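PDB 1RVK: isomerase/lactonizing enzyme from Agrobacterium tumefaciens, which is of unknown function but, as a magnesium-binding member of the enolase superfamily, probably abstracts a proton next to a substrate carboxylate. Local coordinates for residues A299-T312 / T322-H334. Sequence-based numbering, arbitrary orientation.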
ATOM      1  N   ALA A 299      -1.937  -4.080 -17.083  1.00  9.96           N
ATOM      2  CA  ALA A 299      -2.805  -2.924 -17.260  1.00  9.79           C
ATOM      3  C   ALA A 299      -2.383  -2.088 -18.460  1.00 10.48           C
ATOM      4  O   ALA A 299      -3.218  -1.690 -19.281  1.00 10.98           O
ATOM      5  CB  ALA A 299      -2.795  -2.063 -15.995  1.00  9.30           C
ATOM      6  N   GLU A 300      -1.088  -1.820 -18.568  1.00 11.66           N
ATOM      7  CA  GLU A 300      -0.580  -1.016 -19.674  1.00 11.59           C
ATOM      8  C   GLU A 300      -0.931  -1.605 -21.036  1.00 11.88           C
ATOM      9  O   GLU A 300      -1.252  -0.864 -21.965  1.00 10.58           O
ATOM     10  CB  GLU A 300       0.937  -0.853 -19.572  1.00 15.61           C
ATOM     11  CG  GLU A 300       1.508   0.035 -20.666  1.00 17.53           C
ATOM     12  CD  GLU A 300       3.016  -0.044 -20.754  1.00 20.44           C
ATOM     13  OE1 GLU A 300       3.586   0.519 -21.709  1.00 24.87           O
ATOM     14  OE2 GLU A 300       3.632  -0.669 -19.870  1.00 24.10           O
ATOM     15  N   ALA A 301      -0.873  -2.930 -21.163  1.00 11.63           N
ATOM     16  CA  ALA A 301      -1.191  -3.572 -22.435  1.00 11.76           C
ATOM     17  C   ALA A 301      -2.641  -3.302 -22.841  1.00 11.92           C
ATOM     18  O   ALA A 301      -2.968  -3.319 -24.030  1.00 11.88           O
ATOM     19  CB  ALA A 301      -0.927  -5.080 -22.357  1.00 11.19           C
ATOM     20  N   PHE A 302      -3.506  -3.055 -21.860  1.00 11.87           N
ATOM     21  CA  PHE A 302      -4.902  -2.750 -22.153  1.00 11.09           C
ATOM     22  C   PHE A 302      -5.129  -1.243 -22.187  1.00 12.03           C
ATOM     23  O   PHE A 302      -6.260  -0.785 -22.301  1.00 11.34           O
ATOM     24  CB  PHE A 302      -5.844  -3.396 -21.129  1.00 13.21           C
ATOM     25  CG  PHE A 302      -6.086  -4.858 -21.372  1.00 14.09           C
ATOM     26  CD1 PHE A 302      -5.236  -5.820 -20.834  1.00 13.43           C
ATOM     27  CD2 PHE A 302      -7.143  -5.272 -22.175  1.00 14.58           C
ATOM     28  CE1 PHE A 302      -5.433  -7.175 -21.092  1.00 15.03           C
ATOM     29  CE2 PHE A 302      -7.352  -6.625 -22.443  1.00 16.33           C
ATOM     30  CZ  PHE A 302      -6.493  -7.579 -21.899  1.00 15.03           C
ATOM     31  N   GLY A 303      -4.040  -0.481 -22.101  1.00 12.21           N
ATOM     32  CA  GLY A 303      -4.135   0.968 -22.124  1.00 12.76           C
ATOM     33  C   GLY A 303      -4.755   1.530 -20.860  1.00 11.95           C
ATOM     34  O   GLY A 303      -5.307   2.633 -20.860  1.00 11.82           O
HETATM   35  N   MSE A 304      -4.654   0.769 -19.775  1.00 10.45           N
HETATM   36  CA  MSE A 304      -5.230   1.169 -18.495  1.00 10.32           C
HETATM   37  C   MSE A 304      -4.180   1.608 -17.493  1.00 10.06           C
HETATM   38  O   MSE A 304      -3.006   1.287 -17.629  1.00  9.89           O
HETATM   39  CB  MSE A 304      -6.014  -0.001 -17.890  1.00 10.82           C
HETATM   40  CG  MSE A 304      -7.237  -0.416 -18.682  1.00 12.83           C
HETATM   41 SE   MSE A 304      -8.047  -2.019 -17.956  1.00 17.22          SE
HETATM   42  CE  MSE A 304      -8.906  -1.250 -16.400  1.00 17.77           C
ATOM     43  N   GLU A 305      -4.612   2.364 -16.493  1.00 12.03           N
ATOM     44  CA  GLU A 305      -3.715   2.787 -15.435  1.00 11.72           C
ATOM     45  C   GLU A 305      -3.891   1.753 -14.330  1.00 12.54           C
ATOM     46  O   GLU A 305      -4.918   1.079 -14.258  1.00 12.21           O
ATOM     47  CB  GLU A 305      -4.094   4.175 -14.917  1.00 13.40           C
ATOM     48  CG  GLU A 305      -3.604   5.316 -15.797  1.00 14.12           C
ATOM     49  CD  GLU A 305      -4.122   6.664 -15.333  1.00 16.78           C
ATOM     50  OE1 GLU A 305      -5.358   6.821 -15.220  1.00 17.87           O
ATOM     51  OE2 GLU A 305      -3.296   7.569 -15.085  1.00 18.54           O
ATOM     52  N   CYS A 306      -2.873   1.600 -13.496  1.00 11.63           N
ATOM     53  CA  CYS A 306      -2.937   0.659 -12.389  1.00 12.00           C
ATOM     54  C   CYS A 306      -2.367   1.413 -11.199  1.00 13.06           C
ATOM     55  O   CYS A 306      -1.161   1.635 -11.115  1.00 14.58           O
ATOM     56  CB  CYS A 306      -2.103  -0.587 -12.687  1.00 12.61           C
ATOM     57  SG  CYS A 306      -2.327  -1.910 -11.467  1.00 13.54           S
ATOM     58  N   GLU A 307      -3.249   1.821 -10.293  1.00 11.40           N
ATOM     59  CA  GLU A 307      -2.844   2.584  -9.120  1.00 13.00           C
ATOM     60  C   GLU A 307      -2.314   1.668  -8.022  1.00 13.28           C
ATOM     61  O   GLU A 307      -2.948   0.680  -7.654  1.00 13.45           O
ATOM     62  CB  GLU A 307      -4.024   3.421  -8.631  1.00 13.92           C
ATOM     63  CG  GLU A 307      -4.551   4.409  -9.691  1.00 13.41           C
ATOM     64  CD  GLU A 307      -3.513   5.442 -10.117  1.00 15.61           C
ATOM     65  OE1 GLU A 307      -2.783   5.944  -9.239  1.00 16.45           O
ATOM     66  OE2 GLU A 307      -3.435   5.770 -11.323  1.00 14.05           O
ATOM     67  N   VAL A 308      -1.138   2.011  -7.507  1.00 14.03           N
ATOM     68  CA  VAL A 308      -0.468   1.201  -6.494  1.00 12.73           C
ATOM     69  C   VAL A 308      -0.874   1.527  -5.069  1.00 12.21           C
ATOM     70  O   VAL A 308      -0.718   2.657  -4.607  1.00 13.07           O
ATOM     71  CB  VAL A 308       1.064   1.328  -6.629  1.00 13.11           C
ATOM     72  CG1 VAL A 308       1.754   0.398  -5.639  1.00 14.63           C
ATOM     73  CG2 VAL A 308       1.487   0.993  -8.062  1.00 13.59           C
ATOM     74  N   HIS A 309      -1.402   0.518  -4.383  1.00 11.86           N
ATOM     75  CA  HIS A 309      -1.850   0.658  -3.005  1.00 12.13           C
ATOM     76  C   HIS A 309      -0.721   0.571  -1.995  1.00 13.79           C
ATOM     77  O   HIS A 309       0.071  -0.373  -2.021  1.00 12.96           O
ATOM     78  CB  HIS A 309      -2.871  -0.429  -2.658  1.00 12.26           C
ATOM     79  CG  HIS A 309      -3.124  -0.568  -1.186  1.00 13.33           C
ATOM     80  ND1 HIS A 309      -2.920  -1.746  -0.503  1.00 12.85           N
ATOM     81  CD2 HIS A 309      -3.539   0.335  -0.264  1.00 14.90           C
ATOM     82  CE1 HIS A 309      -3.197  -1.566   0.777  1.00 15.28           C
ATOM     83  NE2 HIS A 309      -3.575  -0.311   0.949  1.00 14.91           N
ATOM     84  N   GLY A 310      -0.661   1.554  -1.101  1.00 14.27           N
ATOM     85  CA  GLY A 310       0.339   1.530  -0.052  1.00 13.68           C
ATOM     86  C   GLY A 310       1.549   2.419  -0.206  1.00 14.35           C
ATOM     87  O   GLY A 310       2.015   2.685  -1.314  1.00 12.00           O
ATOM     88  N   ASN A 311       2.053   2.880   0.932  1.00 14.64           N
ATOM     89  CA  ASN A 311       3.231   3.729   0.967  1.00 15.17           C
ATOM     90  C   ASN A 311       4.465   2.848   1.185  1.00 15.55           C
ATOM     91  O   ASN A 311       4.398   1.625   1.049  1.00 16.98           O
ATOM     92  CB  ASN A 311       3.103   4.753   2.100  1.00 15.20           C
ATOM     93  CG  ASN A 311       3.193   4.116   3.473  1.00 16.46           C
ATOM     94  OD1 ASN A 311       2.774   2.978   3.665  1.00 14.98           O
ATOM     95  ND2 ASN A 311       3.727   4.857   4.442  1.00 15.24           N
ATOM     96  N   THR A 312       5.575   3.495   1.537  1.00 15.50           N
ATOM     97  CA  THR A 312       6.886   2.877   1.781  1.00 13.96           C
ATOM     98  C   THR A 312       7.642   2.599   0.482  1.00 14.00           C
ATOM     99  O   THR A 312       7.059   2.544  -0.605  1.00 11.57           O
ATOM    100  CB  THR A 312       6.823   1.564   2.629  1.00 14.14           C
ATOM    101  OG1 THR A 312       6.440   0.458   1.804  1.00 15.44           O
ATOM    102  CG2 THR A 312       5.840   1.714   3.792  1.00 15.77           C
ATOM    103  N   THR A 322       7.363   2.630 -13.490  1.00 14.61           N
ATOM    104  CA  THR A 322       6.294   2.524 -14.477  1.00 15.10           C
ATOM    105  C   THR A 322       5.650   3.857 -14.848  1.00 14.63           C
ATOM    106  O   THR A 322       5.767   4.845 -14.120  1.00 15.44           O
ATOM    107  CB  THR A 322       5.200   1.557 -13.983  1.00 15.56           C
ATOM    108  OG1 THR A 322       4.683   2.018 -12.730  1.00 17.61           O
ATOM    109  CG2 THR A 322       5.778   0.161 -13.795  1.00 17.24           C
ATOM    110  N   LYS A 323       4.968   3.874 -15.988  1.00 14.37           N
ATOM    111  CA  LYS A 323       4.318   5.084 -16.482  1.00 13.09           C
ATOM    112  C   LYS A 323       2.819   5.164 -16.215  1.00 13.23           C
ATOM    113  O   LYS A 323       2.300   6.240 -15.908  1.00 13.55           O
ATOM    114  CB  LYS A 323       4.553   5.214 -17.992  1.00 13.09           C
ATOM    115  CG  LYS A 323       3.733   6.307 -18.674  1.00 16.04           C
ATOM    116  CD  LYS A 323       3.979   6.306 -20.180  1.00 18.79           C
ATOM    117  CE  LYS A 323       3.133   7.348 -20.902  1.00 21.10           C
ATOM    118  NZ  LYS A 323       1.679   7.018 -20.858  1.00 22.79           N
ATOM    119  N   ASN A 324       2.132   4.030 -16.327  1.00 13.06           N
ATOM    120  CA  ASN A 324       0.682   4.004 -16.163  1.00 13.38           C
ATOM    121  C   ASN A 324       0.130   3.952 -14.747  1.00 13.03           C
ATOM    122  O   ASN A 324      -0.651   3.069 -14.400  1.00 11.40           O
ATOM    123  CB  ASN A 324       0.078   2.865 -16.994  1.00 12.20           C
ATOM    124  CG  ASN A 324       0.553   1.494 -16.555  1.00 12.42           C
ATOM    125  OD1 ASN A 324      -0.240   0.549 -16.493  1.00 13.76           O
ATOM    126  ND2 ASN A 324       1.845   1.365 -16.267  1.00 10.70           N
ATOM    127  N   CYS A 325       0.540   4.922 -13.942  1.00 13.57           N
ATOM    128  CA  CYS A 325       0.095   5.048 -12.560  1.00 14.96           C
ATOM    129  C   CYS A 325       0.158   6.541 -12.273  1.00 14.61           C
ATOM    130  O   CYS A 325       1.222   7.147 -12.363  1.00 14.69           O
ATOM    131  CB  CYS A 325       1.037   4.286 -11.621  1.00 17.55           C
ATOM    132  SG  CYS A 325       0.616   4.435  -9.878  1.00 21.48           S
ATOM    133  N   ARG A 326      -0.979   7.139 -11.940  1.00 13.87           N
ATOM    134  CA  ARG A 326      -1.015   8.570 -11.687  1.00 14.33           C
ATOM    135  C   ARG A 326      -0.345   9.009 -10.388  1.00 13.75           C
ATOM    136  O   ARG A 326       0.275  10.076 -10.340  1.00 13.46           O
ATOM    137  CB  ARG A 326      -2.469   9.064 -11.710  1.00 16.06           C
ATOM    138  CG  ARG A 326      -2.623  10.575 -11.655  1.00 21.10           C
ATOM    139  CD  ARG A 326      -4.097  10.981 -11.549  1.00 25.61           C
ATOM    140  NE  ARG A 326      -4.843  10.779 -12.790  1.00 28.82           N
ATOM    141  CZ  ARG A 326      -4.830  11.625 -13.815  1.00 30.73           C
ATOM    142  NH1 ARG A 326      -5.537  11.363 -14.906  1.00 30.51           N
ATOM    143  NH2 ARG A 326      -4.115  12.740 -13.746  1.00 32.41           N
ATOM    144  N   TRP A 327      -0.433   8.188  -9.346  1.00 13.02           N
ATOM    145  CA  TRP A 327       0.129   8.578  -8.055  1.00 12.88           C
ATOM    146  C   TRP A 327       0.881   7.551  -7.236  1.00 14.68           C
ATOM    147  O   TRP A 327       0.885   6.355  -7.517  1.00 13.84           O
ATOM    148  CB  TRP A 327      -0.970   9.047  -7.101  1.00 12.83           C
ATOM    149  CG  TRP A 327      -2.116   9.807  -7.655  1.00 11.41           C
ATOM    150  CD1 TRP A 327      -3.261   9.295  -8.201  1.00 11.31           C
ATOM    151  CD2 TRP A 327      -2.300  11.218  -7.580  1.00 11.38           C
ATOM    152  NE1 TRP A 327      -4.157  10.308  -8.454  1.00 12.20           N
ATOM    153  CE2 TRP A 327      -3.590  11.501  -8.083  1.00 13.20           C
ATOM    154  CE3 TRP A 327      -1.502  12.277  -7.127  1.00 10.82           C
ATOM    155  CZ2 TRP A 327      -4.100  12.802  -8.145  1.00 13.08           C
ATOM    156  CZ3 TRP A 327      -2.008  13.568  -7.188  1.00 14.14           C
ATOM    157  CH2 TRP A 327      -3.296  13.820  -7.694  1.00 13.73           C
ATOM    158  N   TYR A 328       1.482   8.077  -6.172  1.00 14.61           N
ATOM    159  CA  TYR A 328       2.140   7.287  -5.146  1.00 13.65           C
ATOM    160  C   TYR A 328       1.193   7.618  -3.995  1.00 13.70           C
ATOM    161  O   TYR A 328       0.803   8.779  -3.827  1.00 13.52           O
ATOM    162  CB  TYR A 328       3.540   7.806  -4.817  1.00 12.11           C
ATOM    163  CG  TYR A 328       4.043   7.349  -3.460  1.00 10.57           C
ATOM    164  CD1 TYR A 328       4.142   8.246  -2.395  1.00 10.07           C
ATOM    165  CD2 TYR A 328       4.431   6.025  -3.243  1.00 10.38           C
ATOM    166  CE1 TYR A 328       4.622   7.840  -1.151  1.00 11.21           C
ATOM    167  CE2 TYR A 328       4.912   5.604  -1.998  1.00 12.33           C
ATOM    168  CZ  TYR A 328       5.008   6.522  -0.958  1.00 12.48           C
ATOM    169  OH  TYR A 328       5.514   6.136   0.262  1.00 12.10           O
ATOM    170  N   GLU A 329       0.793   6.608  -3.234  1.00 12.81           N
ATOM    171  CA  GLU A 329      -0.125   6.817  -2.118  1.00 11.75           C
ATOM    172  C   GLU A 329       0.660   7.137  -0.855  1.00 12.79           C
ATOM    173  O   GLU A 329       1.343   6.274  -0.311  1.00 12.91           O
ATOM    174  CB  GLU A 329      -0.981   5.563  -1.905  1.00 11.17           C
ATOM    175  CG  GLU A 329      -2.028   5.722  -0.823  1.00 11.90           C
ATOM    176  CD  GLU A 329      -3.020   4.579  -0.787  1.00 13.90           C
ATOM    177  OE1 GLU A 329      -3.973   4.669   0.014  1.00 11.81           O
ATOM    178  OE2 GLU A 329      -2.853   3.600  -1.553  1.00 13.72           O
ATOM    179  N   ARG A 330       0.557   8.384  -0.393  1.00 11.76           N
ATOM    180  CA  ARG A 330       1.285   8.815   0.798  1.00 14.87           C
ATOM    181  C   ARG A 330       0.348   8.899   2.000  1.00 16.78           C
ATOM    182  O   ARG A 330      -0.550   9.741   2.047  1.00 14.91           O
ATOM    183  CB  ARG A 330       1.941  10.176   0.536  1.00 12.30           C
ATOM    184  CG  ARG A 330       3.158  10.485   1.411  1.00 14.48           C
ATOM    185  CD  ARG A 330       3.977  11.629   0.802  1.00 14.20           C
ATOM    186  NE  ARG A 330       5.268  11.813   1.465  1.00 14.16           N
ATOM    187  CZ  ARG A 330       5.493  12.664   2.463  1.00 17.42           C
ATOM    188  NH1 ARG A 330       4.515  13.432   2.926  1.00 14.61           N
ATOM    189  NH2 ARG A 330       6.702  12.740   3.006  1.00 14.99           N
ATOM    190  N   GLY A 331       0.566   8.014   2.966  1.00 19.02           N
ATOM    191  CA  GLY A 331      -0.266   7.986   4.154  1.00 21.50           C
ATOM    192  C   GLY A 331      -0.124   6.654   4.867  1.00 22.79           C
ATOM    193  O   GLY A 331       0.842   5.928   4.616  1.00 22.00           O
ATOM    194  N   LEU A 332      -1.082   6.301   5.722  1.00 19.48           N
ATOM    195  CA  LEU A 332      -2.264   7.117   5.993  1.00 18.26           C
ATOM    196  C   LEU A 332      -1.986   8.344   6.859  1.00 16.77           C
ATOM    197  O   LEU A 332      -1.120   8.318   7.738  1.00 15.43           O
ATOM    198  CB  LEU A 332      -3.345   6.248   6.642  1.00 18.12           C
ATOM    199  CG  LEU A 332      -3.777   5.065   5.770  1.00 19.21           C
ATOM    200  CD1 LEU A 332      -4.802   4.220   6.503  1.00 21.10           C
ATOM    201  CD2 LEU A 332      -4.348   5.586   4.463  1.00 20.88           C
ATOM    202  N   LEU A 333      -2.746   9.408   6.603  1.00 13.81           N
ATOM    203  CA  LEU A 333      -2.603  10.689   7.295  1.00 14.17           C
ATOM    204  C   LEU A 333      -3.740  11.019   8.262  1.00 14.40           C
ATOM    205  O   LEU A 333      -4.880  10.586   8.078  1.00 13.53           O
ATOM    206  CB  LEU A 333      -2.503  11.817   6.259  1.00 15.00           C
ATOM    207  CG  LEU A 333      -1.191  12.189   5.555  1.00 20.43           C
ATOM    208  CD1 LEU A 333      -0.188  11.059   5.575  1.00 17.79           C
ATOM    209  CD2 LEU A 333      -1.517  12.620   4.136  1.00 16.66           C
ATOM    210  N   HIS A 334      -3.421  11.818   9.277  1.00 13.16           N
ATOM    211  CA  HIS A 334      -4.391  12.231  10.286  1.00 13.28           C
ATOM    212  C   HIS A 334      -3.905  13.542  10.901  1.00 13.10           C
ATOM    213  O   HIS A 334      -2.707  13.734  11.100  1.00 14.02           O
ATOM    214  CB  HIS A 334      -4.517  11.153  11.368  1.00 12.11           C
ATOM    215  CG  HIS A 334      -5.685  11.346  12.286  1.00 13.16           C
ATOM    216  ND1 HIS A 334      -5.717  12.321  13.260  1.00 13.24           N
ATOM    217  CD2 HIS A 334      -6.875  10.701  12.361  1.00 11.76           C
ATOM    218  CE1 HIS A 334      -6.873  12.270  13.895  1.00 11.40           C
ATOM    219  NE2 HIS A 334      -7.596  11.296  13.368  1.00 12.95           N
TER
HETATM  220  O   HOH W   1      -0.613   7.725 -15.306  1.00 28.71           O
HETATM  221  O   HOH W   2      -1.599   5.211  -7.101  1.00 16.79           O
HETATM  222  O   HOH W   3      -2.874   4.273  -4.913  1.00 11.82           O
HETATM  223  O   HOH W   4       1.638   4.013  -3.818  1.00 14.27           O
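The carboxylate of E329 is gripped from several directions: G310 N gives E329 OE2 a hydrogen bond of 3.0 Å from well above the carboxylate plane, R280 adds a salt bridge to the same oxygen, and OE1 has a salt bridge from K169 and a hydrogen bond with S136. Glutamate suits this place because its chain, extended with CG anti to the backbone N (chi1 -176°), carries the carboxylate across to G310, a glycine whose backbone angles would press a CB against the preceding carbonyl oxygen. The H309 ring turns its edge to E329 OE2, H309 CD2 at 3.6 Å, while its ND1 bonds D285; the histidine side chain lies about 5 Å from the bound magnesium ion. E307 works in the reverse direction. Bent at chi2 (-62°), it brings its carboxylate, syn side first, to the backbone, where E307 OE2 takes R326 N at 2.9 Å and E307 OE1 takes W327 N at 3.3 Å. Strands 306-308 and 328-333 are neighbours in the barrel of the enolase C-terminal domain, joined through helix 313-321, yet they are bridged here by side chains and water. One such water accepts from E329 N and donates to V308 O and G310 O. Further along, C306 N donates to N324 O at 2.8 Å, nearly straight (163°). Y328 OH accepts a hydrogen bond from T312 N (2.9 Å) and is also hydrogen-bonded to D351; tyrosine combines that reach with ring carbons touching N311 CA.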